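Local atomic coordinates of hydrolase, isochorismatase family (Pseudomonas putida KT2440, PDB entry 4H17), a protein that is probably a hydrolase of the isochorismatase family with a Rossmann-like fold. Residues I27-Q32 with S135-T140; L40-M45 with A159-A164; R70-V75 with E102-N107; E155-T160 with A191-L196. All blocks are in the same frame, centred on the assembly; numbering follows the deposited sequence.

Contact 1: I27-Q32 with S135-T140. With SO4 (sulfate ion), chain C.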
# COMPACT_ATOMS: atom_id res chain seq x y z
N ILE A 27 -2.97 -16.59 -6.84
CA ILE A 27 -4.07 -15.65 -6.60
C ILE A 27 -4.17 -14.66 -7.75
O ILE A 27 -3.21 -13.94 -8.04
CB ILE A 27 -3.93 -14.87 -5.27
CG1 ILE A 27 -3.70 -15.83 -4.08
CG2 ILE A 27 -5.16 -13.97 -5.05
CD1 ILE A 27 -3.37 -15.17 -2.76
N ILE A 28 -5.34 -14.64 -8.42
CA ILE A 28 -5.59 -13.73 -9.53
C ILE A 28 -6.60 -12.70 -9.06
O ILE A 28 -7.76 -13.03 -8.78
CB ILE A 28 -6.15 -14.46 -10.76
CG1 ILE A 28 -5.23 -15.61 -11.15
CG2 ILE A 28 -6.33 -13.48 -11.93
CD1 ILE A 28 -5.75 -16.48 -12.26
N ILE A 29 -6.17 -11.46 -8.98
CA ILE A 29 -6.99 -10.37 -8.42
C ILE A 29 -7.67 -9.56 -9.51
O ILE A 29 -7.02 -8.90 -10.36
CB ILE A 29 -6.12 -9.47 -7.53
CG1 ILE A 29 -5.59 -10.26 -6.34
CG2 ILE A 29 -6.90 -8.26 -7.05
CD1 ILE A 29 -4.60 -9.54 -5.44
N ASP A 30 -9.01 -9.64 -9.54
CA ASP A 30 -9.84 -8.70 -10.26
C ASP A 30 -9.69 -8.77 -11.77
O ASP A 30 -9.63 -7.74 -12.42
CB ASP A 30 -9.61 -7.25 -9.77
CG ASP A 30 -9.92 -7.06 -8.27
OD1 ASP A 30 -10.71 -7.85 -7.68
OD2 ASP A 30 -9.40 -6.06 -7.73
N ALA A 31 -9.60 -9.98 -12.33
CA ALA A 31 -9.43 -10.10 -13.79
C ALA A 31 -10.79 -9.96 -14.47
O ALA A 31 -11.39 -10.91 -15.00
CB ALA A 31 -8.71 -11.40 -14.12
N GLN A 32 -11.29 -8.72 -14.44
CA GLN A 32 -12.66 -8.40 -14.85
C GLN A 32 -12.74 -7.40 -16.00
O GLN A 32 -11.84 -6.61 -16.23
CB GLN A 32 -13.44 -7.86 -13.68
CG GLN A 32 -13.55 -8.84 -12.53
CD GLN A 32 -14.25 -8.23 -11.37
OE1 GLN A 32 -13.62 -7.74 -10.40
NE2 GLN A 32 -15.60 -8.27 -11.41
N SER A 135 -3.62 -0.49 -6.16
CA SER A 135 -4.81 -0.42 -5.31
C SER A 135 -5.12 -1.80 -4.69
O SER A 135 -4.52 -2.14 -3.68
CB SER A 135 -5.99 0.21 -6.07
OG SER A 135 -7.15 0.22 -5.27
N SER A 136 -5.92 -2.66 -5.34
CA SER A 136 -6.22 -3.97 -4.72
C SER A 136 -4.99 -4.91 -4.59
O SER A 136 -4.87 -5.63 -3.61
CB SER A 136 -7.36 -4.75 -5.42
OG SER A 136 -8.63 -4.19 -5.14
N VAL A 137 -4.07 -4.84 -5.54
CA VAL A 137 -2.93 -5.75 -5.53
C VAL A 137 -1.97 -5.34 -4.40
O VAL A 137 -1.70 -6.13 -3.50
CB VAL A 137 -2.20 -5.77 -6.89
CG1 VAL A 137 -0.96 -6.61 -6.82
CG2 VAL A 137 -3.10 -6.33 -8.00
N SER A 138 -1.54 -4.07 -4.45
CA SER A 138 -0.67 -3.51 -3.42
C SER A 138 -1.26 -3.73 -2.03
O SER A 138 -0.55 -4.21 -1.10
CB SER A 138 -0.43 -2.02 -3.67
OG SER A 138 0.44 -1.54 -2.66
N THR A 139 -2.55 -3.45 -1.87
CA THR A 139 -3.18 -3.55 -0.55
C THR A 139 -3.21 -5.00 -0.08
O THR A 139 -2.86 -5.29 1.07
CB THR A 139 -4.57 -2.98 -0.55
OG1 THR A 139 -4.53 -1.65 -1.05
CG2 THR A 139 -5.16 -3.02 0.85
N THR A 140 -3.57 -5.92 -0.98
CA THR A 140 -3.68 -7.33 -0.61
C THR A 140 -2.31 -7.95 -0.27
O THR A 140 -2.20 -8.65 0.71
CB THR A 140 -4.46 -8.11 -1.69
OG1 THR A 140 -5.79 -7.56 -1.75
CG2 THR A 140 -4.49 -9.57 -1.34
S SO4 C . -8.89 -1.82 -7.73
O1 SO4 C . -9.64 -2.96 -7.14
O2 SO4 C . -7.47 -2.06 -7.69
O3 SO4 C . -9.17 -0.63 -6.89
O4 SO4 C . -9.37 -1.47 -9.08
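At the C-terminal edge of the parallel sheet, where a Rossmann-like fold commonly places its active site, I29 and D30 leave strand 24-29 to meet S136, V137 and T140 in the first turns of helix 133-146. I29 supplies the apolar half. Its CG1 is anti to the carbonyl carbon (chi1 -63°), and beyond it CD1 meets T140 tip to tip, 4.0 Å from T140 CB. The other branch, I29 CG2, rests 3.9 Å from S136 CB. D30 brings OD2 within 3.3 Å of S136 OG without a bond; OD2 has weak partners in H71 NE2 and K103 NZ, and K103 NZ also bonds S136 OG. S136 holds a sulfate ion twice, through S136 OG to sulfate O1 (2.6 Å) and through S136 N to sulfate O2, the latter bond fairly straight at 165°. S135 OG adds a third bond, 2.7 Å to sulfate O3, so the anion lies at the start of the helix, where the helix dipole would probably favour it. Y35, H71 and M132 N complete its shell, and the place is consistent with the family's substrate pocket. T140 OG1 donates back to S136 O at 2.8 Å and also bonds A108 N. An alanine in place of T140 would probably leave A108 N without its mate and open a small gap beside I29 CD1. I28 lies on the reverse side of the strand against helix 45-61, strands 66-71 and 125-131 flank strand 24-29, and helix 133-146 reaches the second subunit through S135 and T139.

Contact 2: L40-M45 with A159-A164. With EDO (1,2-ethanediol), chain H.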
# COMPACT_ATOMS: atom_id res chain seq x y z
N LEU A 40 -11.70 3.23 -16.28
CA LEU A 40 -10.82 2.27 -15.60
C LEU A 40 -10.08 1.37 -16.59
O LEU A 40 -9.48 0.40 -16.21
CB LEU A 40 -11.56 1.45 -14.53
CG LEU A 40 -12.14 2.30 -13.40
CD1 LEU A 40 -12.98 1.37 -12.55
CD2 LEU A 40 -11.01 2.94 -12.59
N LYS A 41 -10.06 1.75 -17.88
CA LYS A 41 -9.32 0.97 -18.85
C LYS A 41 -7.85 1.01 -18.47
O LYS A 41 -7.30 2.11 -18.32
CB LYS A 41 -9.47 1.57 -20.26
CG LYS A 41 -8.78 0.79 -21.34
CD LYS A 41 -8.83 1.56 -22.66
CE LYS A 41 -8.12 0.77 -23.75
NZ LYS A 41 -8.72 0.99 -25.10
N LEU A 42 -7.21 -0.16 -18.34
CA LEU A 42 -5.83 -0.23 -17.87
C LEU A 42 -4.88 -0.23 -19.04
O LEU A 42 -5.31 -0.53 -20.17
CB LEU A 42 -5.55 -1.39 -16.93
CG LEU A 42 -6.53 -1.42 -15.74
CD1 LEU A 42 -6.20 -2.63 -14.86
CD2 LEU A 42 -6.54 -0.17 -14.87
N SER A 43 -3.62 0.10 -18.77
CA SER A 43 -2.61 0.15 -19.81
C SER A 43 -1.82 -1.13 -19.87
O SER A 43 -1.57 -1.75 -18.85
CB SER A 43 -1.63 1.31 -19.58
OG SER A 43 -2.29 2.54 -19.61
N GLY A 44 -1.44 -1.53 -21.08
CA GLY A 44 -0.70 -2.77 -21.25
C GLY A 44 -1.52 -4.01 -20.91
O GLY A 44 -0.95 -5.02 -20.47
N MSE A 45 -2.82 -4.00 -21.17
CA MSE A 45 -3.66 -5.12 -20.79
C MSE A 45 -3.48 -6.33 -21.64
O MSE A 45 -3.60 -7.44 -21.14
CB MSE A 45 -5.17 -4.86 -20.80
CG MSE A 45 -5.62 -4.07 -19.60
SE MSE A 45 -5.28 -5.18 -18.00
CE MSE A 45 -7.06 -5.92 -17.72
N ALA A 159 -1.35 -4.69 -13.91
CA ALA A 159 -1.41 -3.44 -14.61
C ALA A 159 -2.11 -2.39 -13.82
O ALA A 159 -2.82 -2.67 -12.84
CB ALA A 159 -2.09 -3.61 -15.97
N THR A 160 -1.97 -1.17 -14.29
CA THR A 160 -2.67 -0.04 -13.74
C THR A 160 -3.03 0.96 -14.86
O THR A 160 -3.04 0.61 -16.07
CB THR A 160 -1.86 0.57 -12.59
OG1 THR A 160 -2.62 1.61 -11.96
CG2 THR A 160 -0.56 1.11 -13.07
N ARG A 161 -3.44 2.14 -14.44
CA ARG A 161 -3.81 3.21 -15.38
C ARG A 161 -3.09 4.53 -15.08
O ARG A 161 -2.43 4.69 -14.04
CB ARG A 161 -5.31 3.37 -15.39
CG ARG A 161 -5.87 4.07 -14.15
CD ARG A 161 -7.40 4.09 -14.11
NE ARG A 161 -7.94 5.20 -13.30
CZ ARG A 161 -7.92 5.27 -11.97
NH1 ARG A 161 -7.40 4.29 -11.23
NH2 ARG A 161 -8.43 6.36 -11.40
N ASP A 162 -3.16 5.47 -16.03
CA ASP A 162 -2.70 6.81 -15.80
C ASP A 162 -3.40 7.39 -14.59
O ASP A 162 -4.63 7.33 -14.49
CB ASP A 162 -3.01 7.73 -16.99
CG ASP A 162 -2.21 7.43 -18.26
OD1 ASP A 162 -1.37 6.54 -18.30
OD2 ASP A 162 -2.45 8.14 -19.25
N LEU A 163 -2.65 8.02 -13.69
CA LEU A 163 -3.27 8.71 -12.54
C LEU A 163 -3.02 10.19 -12.48
O LEU A 163 -1.98 10.69 -12.97
CB LEU A 163 -2.80 8.12 -11.21
CG LEU A 163 -3.07 6.63 -10.98
CD1 LEU A 163 -2.43 6.18 -9.68
CD2 LEU A 163 -4.53 6.32 -11.03
N ALA A 164 -4.00 10.90 -11.94
CA ALA A 164 -3.85 12.31 -11.66
C ALA A 164 -2.87 12.58 -10.54
O ALA A 164 -2.89 11.92 -9.53
CB ALA A 164 -5.18 12.94 -11.32
C1 EDO H . 2.00 -0.52 -17.49
O1 EDO H . 1.41 -0.38 -18.79
C2 EDO H . 1.09 -1.43 -16.68
O2 EDO H . -0.21 -0.87 -16.49
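In R161, CG sits between the backbone N and the carbonyl carbon (chi1 74°) and the chain runs extended to NE, while in L40 CG is anti to the carbonyl carbon (chi1 -62°); the two side chains cross obliquely. L40 CD2 lies over one face of the R161 guanidinium, off its centre toward the rim and 3.9 Å from R161 NE, and L163 CD2 lies over the opposite face. With a leucine methyl over each face, the guanidinium places NH2 in a salt bridge with D185 of the second subunit and a hydrogen bond to T6 O of that subunit. L42 packs beside this pair: its CD2 is 3.8 Å from R161 CB, and its CB sits 3.3 Å from T160 O. Two loops meet side by side here, the one leading into helix 45-61, with G44 at its N-cap, and the one following strand 150-159. A single backbone bond ties them, S43 N to T160 O (2.8 Å, 175°), with the donor nearly in line with the carbonyl. Next to it, a bound 1,2-ethanediol bridges the same two residues, its O2 donating to S43 O (2.9 Å) and accepting from T160 N (2.8 Å). A159 CB lies 3.5 Å from S43 O and 4.1 Å from the selenium of M45. On the solvent side, D162 OD1 accepts a bond from A172 N.

Contact 3: R70-V75 with E102-N107. With SO4 (sulfate ion), chain E; SO4 (sulfate ion), chain C; SO4 (sulfate ion), chain D.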
# COMPACT_ATOMS: atom_id res chain seq x y z
N ARG A 70 -12.76 -11.21 -7.21
CA ARG A 70 -13.44 -10.18 -7.95
C ARG A 70 -14.09 -9.19 -7.01
O ARG A 70 -14.40 -9.51 -5.85
CB ARG A 70 -14.59 -10.77 -8.80
CG ARG A 70 -14.15 -11.52 -10.04
CD ARG A 70 -15.33 -11.79 -10.95
NE ARG A 70 -16.27 -12.78 -10.39
CZ ARG A 70 -17.28 -13.34 -11.09
NH1 ARG A 70 -17.55 -12.97 -12.32
NH2 ARG A 70 -18.04 -14.27 -10.52
N HIS A 71 -14.36 -8.01 -7.55
CA HIS A 71 -15.17 -7.01 -6.87
C HIS A 71 -16.59 -7.51 -6.68
O HIS A 71 -17.18 -8.13 -7.60
CB HIS A 71 -15.24 -5.74 -7.66
CG HIS A 71 -14.01 -4.91 -7.63
ND1 HIS A 71 -14.01 -3.57 -7.33
CD2 HIS A 71 -12.73 -5.23 -7.90
CE1 HIS A 71 -12.78 -3.11 -7.36
NE2 HIS A 71 -11.99 -4.09 -7.76
N LEU A 72 -17.16 -7.19 -5.53
CA LEU A 72 -18.60 -7.32 -5.37
C LEU A 72 -19.31 -6.39 -6.37
O LEU A 72 -20.29 -6.80 -7.00
CB LEU A 72 -19.02 -7.00 -3.96
CG LEU A 72 -18.77 -8.14 -2.98
CD1 LEU A 72 -18.80 -7.58 -1.56
CD2 LEU A 72 -19.82 -9.23 -3.16
N GLY A 73 -18.78 -5.19 -6.57
CA GLY A 73 -19.43 -4.23 -7.48
C GLY A 73 -20.78 -3.69 -7.05
O GLY A 73 -21.33 -4.01 -5.97
N THR A 74 -21.33 -2.90 -7.96
CA THR A 74 -22.60 -2.25 -7.75
C THR A 74 -23.48 -2.53 -8.98
O THR A 74 -23.05 -2.32 -10.07
CB THR A 74 -22.40 -0.73 -7.58
OG1 THR A 74 -21.52 -0.46 -6.48
CG2 THR A 74 -23.68 -0.01 -7.31
N VAL A 75 -24.70 -3.01 -8.74
CA VAL A 75 -25.69 -3.18 -9.79
C VAL A 75 -25.91 -1.83 -10.44
O VAL A 75 -26.20 -0.80 -9.79
CB VAL A 75 -27.01 -3.75 -9.26
CG1 VAL A 75 -28.05 -3.71 -10.37
CG2 VAL A 75 -26.78 -5.15 -8.73
N GLU A 102 -15.58 -12.94 -3.75
CA GLU A 102 -16.04 -11.58 -4.00
C GLU A 102 -15.70 -10.72 -2.82
O GLU A 102 -15.93 -11.11 -1.66
CB GLU A 102 -17.55 -11.49 -4.16
CG GLU A 102 -18.22 -12.59 -4.94
CD GLU A 102 -19.62 -12.18 -5.37
OE1 GLU A 102 -19.76 -11.39 -6.32
OE2 GLU A 102 -20.58 -12.64 -4.72
N LYS A 103 -15.14 -9.55 -3.11
CA LYS A 103 -14.66 -8.66 -2.05
C LYS A 103 -15.19 -7.22 -2.18
O LYS A 103 -15.45 -6.72 -3.32
CB LYS A 103 -13.14 -8.66 -2.06
CG LYS A 103 -12.55 -7.94 -3.26
CD LYS A 103 -11.04 -7.84 -3.19
CE LYS A 103 -10.51 -6.92 -4.27
NZ LYS A 103 -10.86 -5.50 -4.14
N ARG A 104 -15.28 -6.52 -1.05
CA ARG A 104 -15.68 -5.11 -1.03
C ARG A 104 -14.51 -4.12 -1.00
O ARG A 104 -14.59 -3.03 -1.59
CB ARG A 104 -16.62 -4.78 0.13
CG ARG A 104 -17.14 -3.34 0.04
CD ARG A 104 -17.86 -3.02 -1.27
NE ARG A 104 -19.10 -3.76 -1.28
CZ ARG A 104 -19.96 -3.90 -2.28
NH1 ARG A 104 -19.74 -3.38 -3.48
NH2 ARG A 104 -21.05 -4.61 -2.08
N MSE A 105 -13.41 -4.51 -0.34
CA MSE A 105 -12.33 -3.59 -0.11
C MSE A 105 -11.17 -3.89 -1.00
O MSE A 105 -11.01 -5.04 -1.46
CB MSE A 105 -11.82 -3.69 1.34
CG MSE A 105 -12.91 -3.64 2.37
SE MSE A 105 -14.03 -2.06 2.24
CE MSE A 105 -12.63 -0.79 2.46
N PRO A 106 -10.25 -2.92 -1.19
CA PRO A 106 -8.97 -3.23 -1.87
C PRO A 106 -8.21 -4.40 -1.22
O PRO A 106 -7.66 -5.22 -1.91
CB PRO A 106 -8.19 -1.91 -1.80
CG PRO A 106 -9.26 -0.86 -1.77
CD PRO A 106 -10.38 -1.46 -0.95
N ASN A 107 -8.26 -4.48 0.11
CA ASN A 107 -7.77 -5.60 0.87
C ASN A 107 -8.68 -6.82 0.67
O ASN A 107 -9.77 -6.90 1.22
CB ASN A 107 -7.73 -5.22 2.35
CG ASN A 107 -7.42 -6.38 3.26
OD1 ASN A 107 -7.01 -7.47 2.80
ND2 ASN A 107 -7.66 -6.19 4.53
S SO4 E . -16.73 -2.45 -5.51
O1 SO4 E . -15.56 -1.66 -4.97
O2 SO4 E . -17.94 -1.59 -5.29
O3 SO4 E . -16.80 -3.78 -5.00
O4 SO4 E . -16.53 -2.43 -6.98
S SO4 C . -8.89 -1.82 -7.73
O1 SO4 C . -9.64 -2.96 -7.14
O2 SO4 C . -7.47 -2.06 -7.69
O3 SO4 C . -9.17 -0.63 -6.89
O4 SO4 C . -9.37 -1.47 -9.08
S SO4 D . -8.67 -8.44 7.59
O1 SO4 D . -9.57 -7.28 7.57
O2 SO4 D . -7.62 -8.16 6.63
O3 SO4 D . -9.44 -9.63 7.16
O4 SO4 D . -8.10 -8.61 8.97
O HOH W 1 -21.78 -8.89 -6.08
O HOH W 2 -22.83 -5.17 -4.29
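L72 packs between the side chains of R104 and E102, joining segments 70-75 and 102-107. L72 CB lies over one face of the R104 guanidinium, 3.6 Å from R104 CZ and offset toward the rim, while L72 CD2 presses on E102 CB at 3.4 Å, the two side chains crossing at about a right angle. Bends at chi2 and chi3 turn CD and NE of R104 back toward L72. R104 NH1 donates to G73 O (3.0 Å) from within the guanidinium plane but above the plane of the carbonyl. The same nitrogen bonds a sulfate, which is also held by G73 N and, at 2.8 Å from its O4, by H71 ND1. H71 NE2 reaches a second sulfate at 2.7 Å from its O1, although that bond is bent to 133°, and K103 NZ stands 4.0 Å over one face of the imidazole, offset toward the rim. An alanine in place of H71 would probably leave both sulfates short of a donor and K103 NZ without the ring beneath it. Farther out, K103 NZ is fixed by M105 O (2.7 Å) and S136 OG, the H71 ring stacks on F79, and a water links L72 O to E102 OE1. The backbones beneath pair in parallel register, R70 with E102 and H71 with K103, through bonds from K103 N to R70 O and from L72 N to K103 O. Strand 99-103, outermost within this chain, lies beside strand 66-71; H71 N is tied to Q32 beyond strand 24-29, and P106 and N107 run on against helix 133-146.

Contact 4: E155-T160 with A191-L196. With EDO (1,2-ethanediol), chain H.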
# COMPACT_ATOMS: atom_id res chain seq x y z
N GLU A 155 5.05 -9.04 -12.08
CA GLU A 155 4.96 -7.63 -12.47
C GLU A 155 4.38 -7.42 -13.87
O GLU A 155 3.76 -6.40 -14.16
CB GLU A 155 6.33 -6.95 -12.39
CG GLU A 155 7.38 -7.63 -13.24
CD GLU A 155 8.78 -7.16 -12.91
OE1 GLU A 155 8.93 -5.95 -12.62
OE2 GLU A 155 9.70 -8.01 -12.93
N ASP A 156 4.57 -8.40 -14.73
CA ASP A 156 4.06 -8.34 -16.12
C ASP A 156 2.73 -9.08 -16.32
O ASP A 156 2.21 -9.19 -17.42
CB ASP A 156 5.15 -8.74 -17.13
CG ASP A 156 5.65 -10.16 -16.94
OD1 ASP A 156 5.16 -10.89 -16.06
OD2 ASP A 156 6.57 -10.55 -17.70
N ALA A 157 2.14 -9.46 -15.20
CA ALA A 157 0.79 -10.06 -15.14
C ALA A 157 -0.10 -9.18 -14.26
O ALA A 157 -1.06 -9.65 -13.61
CB ALA A 157 0.85 -11.45 -14.60
N SER A 158 0.23 -7.90 -14.22
CA SER A 158 -0.48 -6.91 -13.41
C SER A 158 -0.42 -5.60 -14.19
O SER A 158 0.47 -5.39 -15.05
CB SER A 158 0.14 -6.83 -12.02
OG SER A 158 -0.48 -5.80 -11.21
N ALA A 159 -1.35 -4.69 -13.91
CA ALA A 159 -1.41 -3.44 -14.61
C ALA A 159 -2.11 -2.39 -13.82
O ALA A 159 -2.82 -2.67 -12.84
CB ALA A 159 -2.09 -3.61 -15.97
N THR A 160 -1.97 -1.17 -14.29
CA THR A 160 -2.67 -0.04 -13.74
C THR A 160 -3.03 0.96 -14.86
O THR A 160 -3.04 0.61 -16.07
CB THR A 160 -1.86 0.57 -12.59
OG1 THR A 160 -2.62 1.61 -11.96
CG2 THR A 160 -0.56 1.11 -13.07
N ALA A 191 8.75 -10.54 -9.81
CA ALA A 191 9.32 -11.43 -10.84
C ALA A 191 8.47 -11.40 -12.10
O ALA A 191 7.27 -11.13 -12.01
CB ALA A 191 9.39 -12.83 -10.31
N PRO A 192 9.09 -11.65 -13.28
CA PRO A 192 8.31 -11.78 -14.51
C PRO A 192 7.73 -13.19 -14.67
O PRO A 192 8.23 -14.18 -14.11
CB PRO A 192 9.32 -11.47 -15.59
CG PRO A 192 10.63 -11.91 -15.03
CD PRO A 192 10.54 -11.77 -13.53
N THR A 193 6.63 -13.26 -15.41
CA THR A 193 5.89 -14.48 -15.63
C THR A 193 6.82 -15.62 -16.09
O THR A 193 6.69 -16.75 -15.63
CB THR A 193 4.78 -14.23 -16.68
OG1 THR A 193 3.83 -13.28 -16.19
CG2 THR A 193 4.03 -15.48 -17.11
N ALA A 194 7.71 -15.28 -17.01
CA ALA A 194 8.60 -16.27 -17.64
C ALA A 194 9.48 -16.99 -16.63
O ALA A 194 9.85 -18.14 -16.82
CB ALA A 194 9.45 -15.60 -18.71
N SER A 195 9.79 -16.33 -15.51
CA SER A 195 10.61 -16.95 -14.47
C SER A 195 9.86 -17.99 -13.61
O SER A 195 10.47 -18.66 -12.82
CB SER A 195 11.15 -15.88 -13.53
OG SER A 195 10.15 -15.43 -12.62
N LEU A 196 8.54 -18.12 -13.78
CA LEU A 196 7.70 -18.96 -12.91
C LEU A 196 7.12 -20.17 -13.62
O LEU A 196 6.71 -21.13 -12.97
CB LEU A 196 6.56 -18.10 -12.28
CG LEU A 196 7.03 -17.03 -11.31
CD1 LEU A 196 5.95 -15.99 -11.04
CD2 LEU A 196 7.49 -17.62 -9.98
C1 EDO H . 2.00 -0.52 -17.49
O1 EDO H . 1.41 -0.38 -18.79
C2 EDO H . 1.09 -1.43 -16.68
O2 EDO H . -0.21 -0.87 -16.49
O HOH W 3 7.67 -12.91 -18.66
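Hydrogen bonds carry most of the contact between D156 and T193. D156 OD1 is gripped twice: T193 N reaches its syn lone pair at 2.9 Å, and T193 OG1 comes in from above the carboxylate plane at 2.7 Å. CG of D156 stands between its own backbone N and carbonyl carbon (chi1 61°), which sets CG on the side of segment 191-196. The second oxygen, OD2, takes a water 2.8 Å away that in turn accepts from A194 N, leaving the carboxylate facing the start of the 3-10 segment 193-195, where its charge would probably be favourable. A backbone bond from E155 N to A191 O (3.0 Å) joins the segments alongside. Within the turn, P192 O accepts from both S195 N and S195 OG, and L196 N bonds T193 O. Van der Waals contacts are fewer. D156 OD2 touches P192 CB at 3.6 Å, E155 OE2 lies 3.9 Å from P192 CD, and A157 CB sits 3.8 Å from T193 OG1. Outside the pair, N51 ND2 donates to D156 O and H176 NE2 to E155 O, so helices 45-61 and 172-186 both hold the corner at 155-157. The arrangement belongs to the margin of a Rossmann-like sheet: strand 150-159 crosses through helix 172-186 to the parallel outermost strand 189-191, a beta-alpha-beta unit interrupted by the small hairpin 163-170, and the chain turns away just past that last strand.

Overall arrangement
All four contacts lie within the one isochorismatase domain. Contacts 1, 3 and 4 draw on the same parallel sheet, contact 3 at its 99-103 edge, contact 1 in the middle and contact 4 at the 189-191 edge, with 23 Å between the centres of contacts 3 and 4. Contact 2 lies outside the sheet, in loops before helix 45-61 and after strand 150-159, its centre 14 Å from that of contact 1. Contacts 1 and 3 share a sulfate, consistent with one pocket. Along the chain contact 3 falls between the halves of contact 1, and contacts 2 and 4 share A159 and T160. S135, which binds the sulfate, also bonds N186 of the second subunit, so the pocket probably lies close to the dimer interface; contact 4 meets that subunit through E155 alone.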